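Local coordinates for protein HemO (Neisseria meningitidis, PDB 1J77) that binds heme and, as a member of the heme oxygenase family, probably cleaves its porphyrin ring oxidatively, at residues L111-F125 with L142-F156. Numbering follows the deposited sequence.
Sequences LYCAEGSNLGAAFLF and LAPHPDGRGKHWRAF. With HEM (protoporphyrin IX containing Fe), chain B.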
ATOM      1  N   LEU A 111      -7.692   3.430   2.219  1.00 16.21           N
ATOM      2  CA  LEU A 111      -7.916   3.023   0.875  1.00 16.21           C
ATOM      3  C   LEU A 111      -7.076   3.805  -0.177  1.00 17.83           C
ATOM      4  O   LEU A 111      -6.547   3.198  -1.103  1.00 16.86           O
ATOM      5  CB  LEU A 111      -9.430   3.107   0.558  1.00 17.00           C
ATOM      6  CG  LEU A 111      -9.800   2.672  -0.848  1.00 18.60           C
ATOM      7  CD1 LEU A 111      -9.452   1.299  -1.175  1.00 21.27           C
ATOM      8  CD2 LEU A 111     -11.301   2.925  -1.089  1.00 19.52           C
ATOM      9  N   TYR A 112      -7.025   5.113  -0.033  1.00 17.41           N
ATOM     10  CA  TYR A 112      -6.149   5.973  -0.852  1.00 17.98           C
ATOM     11  C   TYR A 112      -4.691   5.460  -0.787  1.00 17.82           C
ATOM     12  O   TYR A 112      -4.060   5.223  -1.836  1.00 17.67           O
ATOM     13  CB  TYR A 112      -6.251   7.426  -0.365  1.00 18.82           C
ATOM     14  CG  TYR A 112      -5.116   8.290  -0.879  1.00 20.57           C
ATOM     15  CD1 TYR A 112      -5.109   8.765  -2.197  1.00 22.10           C
ATOM     16  CD2 TYR A 112      -4.057   8.583  -0.053  1.00 19.71           C
ATOM     17  CE1 TYR A 112      -4.041   9.515  -2.666  1.00 22.49           C
ATOM     18  CE2 TYR A 112      -2.957   9.315  -0.518  1.00 20.34           C
ATOM     19  CZ  TYR A 112      -2.956   9.790  -1.829  1.00 21.07           C
ATOM     20  OH  TYR A 112      -1.851  10.545  -2.283  1.00 23.39           O
ATOM     21  N   CYS A 113      -4.197   5.190   0.406  1.00 17.31           N
ATOM     22  CA  CYS A 113      -2.795   4.755   0.606  1.00 17.85           C
ATOM     23  C   CYS A 113      -2.575   3.436  -0.101  1.00 17.68           C
ATOM     24  O   CYS A 113      -1.638   3.284  -0.871  1.00 18.52           O
ATOM     25  CB  CYS A 113      -2.568   4.629   2.077  1.00 17.36           C
ATOM     26  SG  CYS A 113      -0.937   4.222   2.552  1.00 20.74           S
ATOM     27  N   ALA A 114      -3.451   2.446   0.136  1.00 17.17           N
ATOM     28  CA  ALA A 114      -3.248   1.193  -0.526  1.00 17.72           C
ATOM     29  C   ALA A 114      -3.382   1.243  -2.041  1.00 18.98           C
ATOM     30  O   ALA A 114      -2.641   0.569  -2.763  1.00 19.22           O
ATOM     31  CB  ALA A 114      -4.211   0.096   0.055  1.00 18.57           C
ATOM     32  N   GLU A 115      -4.365   2.013  -2.529  1.00 18.32           N
ATOM     33  CA  GLU A 115      -4.587   2.018  -3.943  1.00 19.42           C
ATOM     34  C   GLU A 115      -3.473   2.813  -4.657  1.00 19.08           C
ATOM     35  O   GLU A 115      -3.003   2.398  -5.737  1.00 20.28           O
ATOM     36  CB  GLU A 115      -6.014   2.462  -4.273  1.00 20.46           C
ATOM     37  CG  GLU A 115      -6.406   2.141  -5.720  1.00 24.31           C
ATOM     38  CD  GLU A 115      -6.253   0.701  -6.111  1.00 25.32           C
ATOM     39  OE1 GLU A 115      -6.604  -0.212  -5.331  1.00 26.00           O
ATOM     40  OE2 GLU A 115      -5.801   0.441  -7.237  1.00 27.20           O
ATOM     41  N   GLY A 116      -3.038   3.905  -4.059  1.00 19.36           N
ATOM     42  CA  GLY A 116      -1.911   4.617  -4.604  1.00 19.64           C
ATOM     43  C   GLY A 116      -0.623   3.815  -4.635  1.00 20.59           C
ATOM     44  O   GLY A 116       0.193   4.022  -5.527  1.00 22.42           O
ATOM     45  N   SER A 117      -0.446   2.861  -3.743  1.00 20.49           N
ATOM     46  CA  SER A 117       0.739   2.041  -3.732  1.00 21.73           C
ATOM     47  C   SER A 117       0.877   1.189  -4.993  1.00 23.42           C
ATOM     48  O   SER A 117       1.993   0.824  -5.390  1.00 23.73           O
ATOM     49  CB  SER A 117       0.751   1.174  -2.474  1.00 21.15           C
ATOM     50  OG  SER A 117      -0.057  -0.003  -2.590  1.00 21.75           O
ATOM     51  N   ASN A 118      -0.243   0.883  -5.635  1.00 24.86           N
ATOM     52  CA  ASN A 118      -0.225   0.090  -6.851  1.00 28.04           C
ATOM     53  C   ASN A 118       0.166   1.019  -7.980  1.00 28.86           C
ATOM     54  O   ASN A 118       0.926   0.633  -8.885  1.00 28.92           O
ATOM     55  CB  ASN A 118      -1.602  -0.543  -7.086  1.00 28.46           C
ATOM     56  CG  ASN A 118      -2.007  -1.520  -5.959  1.00 30.37           C
ATOM     57  OD1 ASN A 118      -1.177  -2.291  -5.443  1.00 31.45           O
ATOM     58  ND2 ASN A 118      -3.299  -1.491  -5.576  1.00 28.87           N
ATOM     59  N   LEU A 119      -0.369   2.237  -7.939  1.00 30.34           N
ATOM     60  CA  LEU A 119      -0.006   3.283  -8.895  1.00 30.66           C
ATOM     61  C   LEU A 119       1.509   3.310  -9.001  1.00 30.79           C
ATOM     62  O   LEU A 119       2.099   3.147 -10.077  1.00 32.21           O
ATOM     63  CB  LEU A 119      -0.482   4.652  -8.393  1.00 30.69           C
ATOM     64  CG  LEU A 119      -0.674   5.767  -9.407  1.00 32.20           C
ATOM     65  CD1 LEU A 119      -0.287   7.115  -8.838  1.00 30.34           C
ATOM     66  CD2 LEU A 119      -0.001   5.459 -10.724  1.00 34.18           C
ATOM     67  N   GLY A 120       2.153   3.457  -7.864  1.00 29.68           N
ATOM     68  CA  GLY A 120       3.590   3.616  -7.841  1.00 28.32           C
ATOM     69  C   GLY A 120       4.455   2.390  -7.741  1.00 27.45           C
ATOM     70  O   GLY A 120       5.645   2.536  -7.536  1.00 28.59           O
ATOM     71  N   ALA A 121       3.904   1.191  -7.927  1.00 25.55           N
ATOM     72  CA  ALA A 121       4.647  -0.056  -7.814  1.00 24.75           C
ATOM     73  C   ALA A 121       5.487  -0.445  -9.026  1.00 24.18           C
ATOM     74  O   ALA A 121       6.106  -1.480  -9.026  1.00 25.43           O
ATOM     75  CB  ALA A 121       3.666  -1.196  -7.509  1.00 23.95           C
ATOM     76  N   ALA A 122       5.509   0.366 -10.062  1.00 25.45           N
ATOM     77  CA  ALA A 122       6.345   0.049 -11.223  1.00 25.28           C
ATOM     78  C   ALA A 122       7.850  -0.093 -10.900  1.00 25.64           C
ATOM     79  O   ALA A 122       8.543  -0.989 -11.420  1.00 24.98           O
ATOM     80  CB  ALA A 122       6.169   1.102 -12.267  1.00 25.76           C
ATOM     81  N   PHE A 123       8.371   0.791 -10.060  1.00 24.96           N
ATOM     82  CA  PHE A 123       9.802   0.724  -9.745  1.00 24.39           C
ATOM     83  C   PHE A 123      10.071  -0.571  -9.039  1.00 22.88           C
ATOM     84  O   PHE A 123      11.018  -1.291  -9.337  1.00 23.39           O
ATOM     85  CB  PHE A 123      10.202   1.923  -8.886  1.00 24.15           C
ATOM     86  CG  PHE A 123      11.612   1.906  -8.439  1.00 27.36           C
ATOM     87  CD1 PHE A 123      12.597   2.512  -9.211  1.00 28.11           C
ATOM     88  CD2 PHE A 123      11.952   1.322  -7.232  1.00 27.23           C
ATOM     89  CE1 PHE A 123      13.922   2.513  -8.795  1.00 28.90           C
ATOM     90  CE2 PHE A 123      13.269   1.310  -6.824  1.00 29.45           C
ATOM     91  CZ  PHE A 123      14.252   1.915  -7.606  1.00 28.67           C
ATOM     92  N   LEU A 124       9.238  -0.924  -8.066  1.00 22.78           N
ATOM     93  CA  LEU A 124       9.435  -2.156  -7.345  1.00 22.58           C
ATOM     94  C   LEU A 124       9.302  -3.365  -8.274  1.00 23.65           C
ATOM     95  O   LEU A 124      10.011  -4.355  -8.101  1.00 22.78           O
ATOM     96  CB  LEU A 124       8.437  -2.278  -6.199  1.00 22.50           C
ATOM     97  CG  LEU A 124       8.593  -1.303  -5.031  1.00 22.72           C
ATOM     98  CD1 LEU A 124       7.382  -1.453  -4.210  1.00 22.97           C
ATOM     99  CD2 LEU A 124       9.856  -1.572  -4.201  1.00 25.20           C
ATOM    100  N   PHE A 125       8.320  -3.301  -9.183  1.00 24.13           N
ATOM    101  CA  PHE A 125       8.122  -4.397 -10.140  1.00 24.80           C
ATOM    102  C   PHE A 125       9.376  -4.543 -10.998  1.00 24.19           C
ATOM    103  O   PHE A 125       9.856  -5.659 -11.278  1.00 23.99           O
ATOM    104  CB  PHE A 125       6.901  -4.127 -11.033  1.00 24.73           C
ATOM    105  CG  PHE A 125       6.443  -5.304 -11.841  1.00 26.25           C
ATOM    106  CD1 PHE A 125       6.202  -6.527 -11.247  1.00 28.00           C
ATOM    107  CD2 PHE A 125       6.191  -5.152 -13.198  1.00 28.43           C
ATOM    108  CE1 PHE A 125       5.755  -7.596 -12.004  1.00 29.68           C
ATOM    109  CE2 PHE A 125       5.726  -6.234 -13.959  1.00 30.17           C
ATOM    110  CZ  PHE A 125       5.514  -7.435 -13.351  1.00 29.92           C
ATOM    111  N   LEU A 142       2.688  -6.884  -7.627  1.00 24.22           N
ATOM    112  CA  LEU A 142       3.308  -5.665  -8.145  1.00 24.91           C
ATOM    113  C   LEU A 142       3.043  -5.419  -9.607  1.00 25.70           C
ATOM    114  O   LEU A 142       3.324  -4.344 -10.122  1.00 26.57           O
ATOM    115  CB  LEU A 142       4.832  -5.723  -7.932  1.00 24.30           C
ATOM    116  CG  LEU A 142       5.369  -5.745  -6.493  1.00 24.03           C
ATOM    117  CD1 LEU A 142       6.902  -6.022  -6.408  1.00 22.68           C
ATOM    118  CD2 LEU A 142       5.054  -4.479  -5.768  1.00 23.72           C
ATOM    119  N   ALA A 143       2.455  -6.404 -10.274  1.00 27.56           N
ATOM    120  CA  ALA A 143       2.159  -6.255 -11.689  1.00 28.21           C
ATOM    121  C   ALA A 143       1.123  -5.148 -11.913  1.00 28.38           C
ATOM    122  O   ALA A 143       0.282  -4.840 -11.037  1.00 28.15           O
ATOM    123  CB  ALA A 143       1.685  -7.547 -12.229  1.00 28.18           C
ATOM    124  N   PRO A 144       1.202  -4.522 -13.071  1.00 29.38           N
ATOM    125  CA  PRO A 144       0.349  -3.382 -13.408  1.00 30.37           C
ATOM    126  C   PRO A 144      -1.105  -3.784 -13.587  1.00 31.60           C
ATOM    127  O   PRO A 144      -1.344  -4.914 -14.007  1.00 32.03           O
ATOM    128  CB  PRO A 144       0.887  -2.923 -14.770  1.00 30.73           C
ATOM    129  CG  PRO A 144       1.870  -3.849 -15.172  1.00 31.19           C
ATOM    130  CD  PRO A 144       2.091  -4.927 -14.174  1.00 30.18           C
ATOM    131  N   HIS A 145      -2.048  -2.911 -13.276  1.00 32.99           N
ATOM    132  CA  HIS A 145      -3.463  -3.234 -13.539  1.00 34.84           C
ATOM    133  C   HIS A 145      -3.554  -3.524 -15.039  1.00 36.60           C
ATOM    134  O   HIS A 145      -2.911  -2.820 -15.831  1.00 36.67           O
ATOM    135  CB  HIS A 145      -4.367  -2.067 -13.152  1.00 35.51           C
ATOM    136  CG  HIS A 145      -5.828  -2.384 -13.238  1.00 36.98           C
ATOM    137  ND1 HIS A 145      -6.468  -2.571 -14.441  1.00 38.99           N
ATOM    138  CD2 HIS A 145      -6.767  -2.563 -12.279  1.00 38.09           C
ATOM    139  CE1 HIS A 145      -7.738  -2.869 -14.220  1.00 39.48           C
ATOM    140  NE2 HIS A 145      -7.948  -2.856 -12.915  1.00 38.92           N
ATOM    141  N   PRO A 146      -4.321  -4.546 -15.436  1.00 38.17           N
ATOM    142  CA  PRO A 146      -4.447  -4.923 -16.855  1.00 39.08           C
ATOM    143  C   PRO A 146      -4.807  -3.772 -17.810  1.00 39.83           C
ATOM    144  O   PRO A 146      -4.539  -3.855 -19.014  1.00 40.54           O
ATOM    145  CB  PRO A 146      -5.569  -5.968 -16.839  1.00 39.18           C
ATOM    146  CG  PRO A 146      -5.484  -6.597 -15.487  1.00 39.23           C
ATOM    147  CD  PRO A 146      -5.080  -5.457 -14.559  1.00 38.52           C
ATOM    148  N   ASP A 147      -5.408  -2.718 -17.292  1.00 39.90           N
ATOM    149  CA  ASP A 147      -5.772  -1.572 -18.102  1.00 40.13           C
ATOM    150  C   ASP A 147      -4.673  -0.511 -18.104  1.00 39.40           C
ATOM    151  O   ASP A 147      -4.784   0.512 -18.791  1.00 40.25           O
ATOM    152  CB  ASP A 147      -7.056  -0.954 -17.564  1.00 40.75           C
ATOM    153  CG  ASP A 147      -8.229  -1.921 -17.615  1.00 41.98           C
ATOM    154  OD1 ASP A 147      -9.249  -1.650 -16.948  1.00 43.02           O
ATOM    155  OD2 ASP A 147      -8.175  -3.001 -18.247  1.00 43.58           O
ATOM    156  N   GLY A 148      -3.602  -0.766 -17.353  1.00 37.41           N
ATOM    157  CA  GLY A 148      -2.561   0.232 -17.169  1.00 35.21           C
ATOM    158  C   GLY A 148      -2.656   0.918 -15.798  1.00 33.73           C
ATOM    159  O   GLY A 148      -3.725   1.268 -15.295  1.00 32.47           O
ATOM    160  N   ARG A 149      -1.512   1.142 -15.183  1.00 32.16           N
ATOM    161  CA  ARG A 149      -1.501   1.756 -13.861  1.00 30.77           C
ATOM    162  C   ARG A 149      -2.180   3.112 -13.846  1.00 31.11           C
ATOM    163  O   ARG A 149      -2.991   3.400 -12.967  1.00 30.18           O
ATOM    164  CB  ARG A 149      -0.076   1.949 -13.350  1.00 30.49           C
ATOM    165  CG  ARG A 149       0.667   0.665 -13.118  1.00 28.57           C
ATOM    166  CD  ARG A 149       1.983   0.873 -12.425  1.00 28.76           C
ATOM    167  NE  ARG A 149       2.843  -0.295 -12.578  1.00 28.88           N
ATOM    168  CZ  ARG A 149       2.909  -1.323 -11.756  1.00 28.37           C
ATOM    169  NH1 ARG A 149       2.102  -1.417 -10.699  1.00 27.99           N
ATOM    170  NH2 ARG A 149       3.754  -2.298 -12.017  1.00 29.96           N
ATOM    171  N   GLY A 150      -1.880   3.955 -14.824  1.00 31.97           N
ATOM    172  CA  GLY A 150      -2.397   5.303 -14.817  1.00 32.79           C
ATOM    173  C   GLY A 150      -3.866   5.379 -15.141  1.00 33.24           C
ATOM    174  O   GLY A 150      -4.583   6.111 -14.468  1.00 32.83           O
ATOM    175  N   LYS A 151      -4.295   4.639 -16.163  1.00 34.82           N
ATOM    176  CA  LYS A 151      -5.701   4.629 -16.551  1.00 35.68           C
ATOM    177  C   LYS A 151      -6.541   4.277 -15.346  1.00 35.23           C
ATOM    178  O   LYS A 151      -7.536   4.944 -15.050  1.00 35.99           O
ATOM    179  CB  LYS A 151      -5.967   3.628 -17.674  1.00 36.34           C
ATOM    180  CG  LYS A 151      -5.667   4.165 -19.059  1.00 38.54           C
ATOM    181  CD  LYS A 151      -6.466   5.425 -19.405  1.00 40.44           C
ATOM    182  CE  LYS A 151      -6.308   5.769 -20.885  1.00 41.63           C
ATOM    183  NZ  LYS A 151      -6.337   7.229 -21.192  1.00 42.07           N
ATOM    184  N   HIS A 152      -6.097   3.244 -14.640  1.00 34.39           N
ATOM    185  CA  HIS A 152      -6.783   2.734 -13.460  1.00 33.45           C
ATOM    186  C   HIS A 152      -6.834   3.758 -12.334  1.00 32.72           C
ATOM    187  O   HIS A 152      -7.897   4.002 -11.755  1.00 33.28           O
ATOM    188  CB  HIS A 152      -6.110   1.430 -13.046  1.00 32.97           C
ATOM    189  CG  HIS A 152      -6.731   0.769 -11.863  1.00 33.23           C
ATOM    190  ND1 HIS A 152      -8.092   0.578 -11.744  1.00 33.00           N
ATOM    191  CD2 HIS A 152      -6.170   0.247 -10.742  1.00 31.47           C
ATOM    192  CE1 HIS A 152      -8.341  -0.007 -10.579  1.00 33.53           C
ATOM    193  NE2 HIS A 152      -7.191  -0.229  -9.962  1.00 32.84           N
ATOM    194  N   TRP A 153      -5.699   4.379 -12.020  1.00 31.25           N
ATOM    195  CA  TRP A 153      -5.623   5.368 -10.961  1.00 30.90           C
ATOM    196  C   TRP A 153      -6.503   6.590 -11.221  1.00 31.80           C
ATOM    197  O   TRP A 153      -7.212   7.049 -10.323  1.00 32.49           O
ATOM    198  CB  TRP A 153      -4.131   5.782 -10.731  1.00 29.44           C
ATOM    199  CG  TRP A 153      -3.943   6.865  -9.780  1.00 28.60           C
ATOM    200  CD1 TRP A 153      -3.548   8.115 -10.054  1.00 27.44           C
ATOM    201  CD2 TRP A 153      -4.099   6.791  -8.353  1.00 24.99           C
ATOM    202  NE1 TRP A 153      -3.502   8.871  -8.911  1.00 26.72           N
ATOM    203  CE2 TRP A 153      -3.827   8.071  -7.839  1.00 24.88           C
ATOM    204  CE3 TRP A 153      -4.518   5.783  -7.464  1.00 25.95           C
ATOM    205  CZ2 TRP A 153      -3.928   8.368  -6.498  1.00 24.94           C
ATOM    206  CZ3 TRP A 153      -4.591   6.077  -6.148  1.00 24.65           C
ATOM    207  CH2 TRP A 153      -4.318   7.340  -5.662  1.00 23.87           C
ATOM    208  N   ARG A 154      -6.463   7.137 -12.441  1.00 32.42           N
ATOM    209  CA  ARG A 154      -7.286   8.292 -12.780  1.00 32.94           C
ATOM    210  C   ARG A 154      -8.779   7.964 -12.577  1.00 31.96           C
ATOM    211  O   ARG A 154      -9.532   8.767 -12.046  1.00 31.15           O
ATOM    212  CB  ARG A 154      -6.965   8.714 -14.218  1.00 34.12           C
ATOM    213  CG  ARG A 154      -5.501   9.137 -14.356  1.00 35.88           C
ATOM    214  CD  ARG A 154      -5.089   9.724 -15.717  1.00 38.02           C
ATOM    215  NE  ARG A 154      -3.798   9.166 -16.120  1.00 40.03           N
ATOM    216  CZ  ARG A 154      -3.623   8.360 -17.161  1.00 40.95           C
ATOM    217  NH1 ARG A 154      -4.635   8.063 -17.956  1.00 41.79           N
ATOM    218  NH2 ARG A 154      -2.417   7.873 -17.442  1.00 43.28           N
ATOM    219  N   ALA A 155      -9.186   6.758 -12.937  1.00 31.77           N
ATOM    220  CA  ALA A 155     -10.588   6.349 -12.724  1.00 32.53           C
ATOM    221  C   ALA A 155     -10.878   6.334 -11.236  1.00 32.52           C
ATOM    222  O   ALA A 155     -11.850   6.942 -10.751  1.00 33.13           O
ATOM    223  CB  ALA A 155     -10.833   4.982 -13.315  1.00 32.71           C
ATOM    224  N   PHE A 156      -9.988   5.678 -10.489  1.00 32.45           N
ATOM    225  CA  PHE A 156     -10.151   5.582  -9.071  1.00 31.62           C
ATOM    226  C   PHE A 156     -10.249   6.972  -8.481  1.00 31.32           C
ATOM    227  O   PHE A 156     -11.112   7.265  -7.641  1.00 31.81           O
ATOM    228  CB  PHE A 156      -8.935   4.860  -8.464  1.00 31.68           C
ATOM    229  CG  PHE A 156      -9.085   4.573  -7.008  1.00 31.91           C
ATOM    230  CD1 PHE A 156      -9.934   3.556  -6.580  1.00 31.69           C
ATOM    231  CD2 PHE A 156      -8.410   5.330  -6.058  1.00 32.23           C
ATOM    232  CE1 PHE A 156     -10.079   3.310  -5.258  1.00 31.26           C
ATOM    233  CE2 PHE A 156      -8.564   5.066  -4.721  1.00 33.01           C
ATOM    234  CZ  PHE A 156      -9.402   4.079  -4.318  1.00 32.35           C
TER
HETATM  235  CHA HEM B 300       2.647   7.191  -5.739  1.00 21.93           C
HETATM  236  CHB HEM B 300       7.148   5.407  -5.716  1.00 21.71           C
HETATM  237  CHC HEM B 300       6.026   2.671  -1.835  1.00 20.05           C
HETATM  238  CHD HEM B 300       1.667   4.842  -1.588  1.00 19.34           C
HETATM  239  C1A HEM B 300       3.927   6.871  -6.122  1.00 22.53           C
HETATM  240  C2A HEM B 300       4.592   7.289  -7.376  1.00 24.44           C
HETATM  241  C3A HEM B 300       5.823   6.784  -7.338  1.00 23.29           C
HETATM  242  C4A HEM B 300       6.007   6.053  -6.092  1.00 21.84           C
HETATM  243  CMA HEM B 300       6.902   6.957  -8.436  1.00 26.04           C
HETATM  244  CAA HEM B 300       4.012   8.095  -8.575  0.70 25.13           C
HETATM  245  CBA HEM B 300       3.519   7.106  -9.631  0.70 27.00           C
HETATM  246  CGA HEM B 300       2.802   7.801 -10.773  0.70 26.47           C
HETATM  247  O1A HEM B 300       2.362   8.973 -10.578  0.70 28.59           O
HETATM  248  O2A HEM B 300       2.699   7.177 -11.871  0.70 28.76           O
HETATM  249  C1B HEM B 300       7.251   4.501  -4.670  1.00 21.71           C
HETATM  250  C2B HEM B 300       8.411   3.707  -4.375  1.00 21.95           C
HETATM  251  C3B HEM B 300       8.124   2.961  -3.270  1.00 19.45           C
HETATM  252  C4B HEM B 300       6.735   3.235  -2.907  1.00 20.33           C
HETATM  253  CMB HEM B 300       9.697   3.789  -5.236  1.00 24.03           C
HETATM  254  CAB HEM B 300       9.003   1.914  -2.583  1.00 20.92           C
HETATM  255  CBB HEM B 300      10.322   2.057  -2.505  1.00 22.12           C
HETATM  256  C1C HEM B 300       4.741   2.985  -1.480  1.00 17.87           C
HETATM  257  C2C HEM B 300       3.962   2.336  -0.426  1.00 19.32           C
HETATM  258  C3C HEM B 300       2.790   2.983  -0.328  1.00 19.45           C
HETATM  259  C4C HEM B 300       2.710   3.977  -1.363  1.00 19.35           C
HETATM  260  CMC HEM B 300       4.514   1.220   0.474  1.00 21.90           C
HETATM  261  CAC HEM B 300       1.639   2.719   0.633  1.00 21.90           C
HETATM  262  CBC HEM B 300       1.859   2.044   1.757  1.00 25.59           C
HETATM  263  C1D HEM B 300       1.578   5.657  -2.672  1.00 19.10           C
HETATM  264  C2D HEM B 300       0.419   6.473  -2.926  1.00 18.06           C
HETATM  265  C3D HEM B 300       0.713   7.220  -4.188  1.00 20.10           C
HETATM  266  C4D HEM B 300       2.023   6.763  -4.584  1.00 21.03           C
HETATM  267  CMD HEM B 300      -0.832   6.549  -2.049  1.00 18.84           C
HETATM  268  CAD HEM B 300      -0.188   8.184  -4.962  1.00 22.64           C
HETATM  269  CBD HEM B 300       0.272   9.609  -4.876  1.00 22.18           C
HETATM  270  CGD HEM B 300      -0.799  10.399  -5.594  1.00 25.59           C
HETATM  271  O1D HEM B 300      -1.791  10.775  -4.924  1.00 23.73           O
HETATM  272  O2D HEM B 300      -0.624  10.705  -6.814  1.00 28.65           O
HETATM  273  NA  HEM B 300       4.816   6.119  -5.391  1.00 20.91           N
HETATM  274  NB  HEM B 300       6.267   4.220  -3.734  1.00 20.54           N
HETATM  275  NC  HEM B 300       3.934   3.946  -2.015  1.00 17.75           N
HETATM  276  ND  HEM B 300       2.547   5.837  -3.670  1.00 20.32           N
HETATM  277 FE   HEM B 300       4.420   5.125  -3.652  1.00 19.42          FE
HETATM  278  O   HOH W   1       3.683   3.655  -4.704  1.00 31.79           O
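Asn118 O, late in helix 104-119, accepts from the backbone N of Ala121 and from NH1 of Arg149, which lies 3.0 Å from Asn118 O in its carbonyl plane. End-on, NH1 and NH2 of the same guanidinium hold Leu142 O, with NH2 2.8 Å from that oxygen, so one cation ties two backbone carbonyls together. Ala122 N lies over one face of the guanidinium and Pro144 CA over the other, a sandwich between the two backbones that limits its rotation. Phe125 receives Ala143 CA over a ring face. Between helices 111-119 and 149-156, crossing nearly antiparallel at -157°, Trp153 is a knob among Tyr112, Glu115, Gly116 and Leu119. Leu119 CD1 stands 3.6 Å from the centroid of the five-membered ring of Trp153, while Tyr112 CE1 meets the indole edge. Bent at chi2 (55°), Glu115 lays CG over the Phe156 face; its OE2 takes a weak bond from His152 NE2 and OE1 hydrogen-bonds to Tyr60 OH. Tyr112 OH donates to heme O1D at 2.7 Å. Gly116 in the helix and Gly120 just past its end back the porphyrin on the iron's water-bound side, opposite axial His23: the distal helix of the all-helical heme oxygenase fold.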